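Local coordinates for BH2358 protein (Bacillus halodurans C-125, PDB 2RBD) that is a putative spore coat protein of the DUF3231 family, a helical structural protein whose precise role the structure alone does not show, at the interface of chains A and B. Sequence-based numbering; all coordinates share one arbitrary frame. Chains: chain A/B, BH2358 protein.

The interface of chains A and B. Residues chain A 159-162; chain B 23, 27, 79.
A:Pro161 and A:Pro162 lie over one face of the B:Trp23 indole, and A:Ile159 meets the far rim of its six-membered ring. The three belong to an extended, proline-rich tail that follows helix 128-155 of chain A and runs along helix 16-42 of chain B. B:Trp23 stands out from that helix with CG anti to its backbone N (chi1 -176°), which carries the ring up to the tail. Tryptophan suits the place because its broad, flat indole offers one face to two successive prolines. CD of A:Pro162 sits over the middle of the indole, 3.7 Å from the centroid of the five-membered ring, while CA of A:Pro161 lies nearer the rim, 3.8 Å from the centroid of the six-membered ring. Both are CH-pi contacts, and proline suits them: its carbons next to nitrogen have somewhat polarised C-H bonds, and its stiff backbone is likely to lose little freedom on docking. CB of A:Pro161 adds a contact at 3.7 Å to CZ3 of B:Trp23.

Over the rim of the same face, the carbonyl O of A:Pro160 lies 3.4 Å from CZ2 of B:Trp23. The branched A:Ile159 bridges two partners. Its CG2, near the indole plane but slightly to the side away from the prolines, touches CH2 of B:Trp23 at 3.8 Å. Its extended CG1-CD1 branch (chi2 176°) brings CD1 to 4.1 Å from CG of B:Pro79, the two side chains meeting tip to tip. An alanine in place of B:Trp23 would probably open a gap beneath A:Pro161 and A:Pro162, leaving the tail freer to move.

No polar atoms pair across this patch; its grip is apolar. The two-fold of the deposited assembly repeats it with chains exchanged, though the structure alone does not show whether this pairing forms in the spore coat. The small B:Ser27 makes a loose contact, OG 4.2 Å from CD1 of A:Ile159. Against another part of that side chain, CD of B:Pro79 packs 3.6 Å from CG2 of A:Ile159.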
# COMPACT_ATOMS: atom_id res chain seq x y z
N ILE A 159 -14.91 -13.07 -11.54
CA ILE A 159 -16.18 -12.56 -10.99
C ILE A 159 -16.28 -11.10 -11.42
O ILE A 159 -15.38 -10.33 -11.14
CB ILE A 159 -16.17 -12.62 -9.46
CG1 ILE A 159 -16.02 -14.06 -8.96
CG2 ILE A 159 -17.44 -11.98 -8.92
CD1 ILE A 159 -15.90 -14.15 -7.42
N PRO A 160 -17.36 -10.72 -12.12
CA PRO A 160 -17.42 -9.33 -12.57
C PRO A 160 -17.76 -8.37 -11.43
O PRO A 160 -18.70 -8.59 -10.73
CB PRO A 160 -18.55 -9.34 -13.60
CG PRO A 160 -19.40 -10.49 -13.22
CD PRO A 160 -18.51 -11.51 -12.58
N PRO A 161 -16.98 -7.32 -11.26
CA PRO A 161 -17.32 -6.29 -10.28
C PRO A 161 -18.39 -5.36 -10.81
O PRO A 161 -18.76 -5.44 -11.98
CB PRO A 161 -16.00 -5.55 -10.09
CG PRO A 161 -15.25 -5.81 -11.28
CD PRO A 161 -15.70 -7.04 -11.92
N PRO A 162 -18.87 -4.47 -9.96
CA PRO A 162 -19.83 -3.47 -10.45
C PRO A 162 -19.28 -2.69 -11.63
O PRO A 162 -18.14 -2.26 -11.61
CB PRO A 162 -20.08 -2.55 -9.25
CG PRO A 162 -19.21 -3.07 -8.13
CD PRO A 162 -18.57 -4.35 -8.52
N TRP B 23 -17.20 -3.87 -1.98
CA TRP B 23 -17.48 -5.10 -2.74
C TRP B 23 -16.26 -6.01 -2.79
O TRP B 23 -16.35 -7.23 -2.58
CB TRP B 23 -17.91 -4.72 -4.16
CG TRP B 23 -18.32 -5.86 -5.02
CD1 TRP B 23 -19.59 -6.30 -5.22
CD2 TRP B 23 -17.49 -6.65 -5.87
NE1 TRP B 23 -19.60 -7.34 -6.09
CE2 TRP B 23 -18.33 -7.60 -6.51
CE3 TRP B 23 -16.12 -6.67 -6.14
CZ2 TRP B 23 -17.85 -8.53 -7.40
CZ3 TRP B 23 -15.64 -7.61 -7.00
CH2 TRP B 23 -16.51 -8.54 -7.62
N SER B 27 -15.76 -9.74 -1.14
CA SER B 27 -15.30 -10.85 -1.95
C SER B 27 -14.03 -11.50 -1.37
O SER B 27 -13.91 -12.73 -1.34
CB SER B 27 -15.12 -10.41 -3.42
OG SER B 27 -14.98 -11.54 -4.28
N PRO B 79 -20.47 -13.54 -5.48
CA PRO B 79 -20.79 -14.91 -5.11
C PRO B 79 -19.71 -15.50 -4.22
O PRO B 79 -18.54 -15.36 -4.53
CB PRO B 79 -20.84 -15.62 -6.46
CG PRO B 79 -19.93 -14.80 -7.32
CD PRO B 79 -20.09 -13.39 -6.89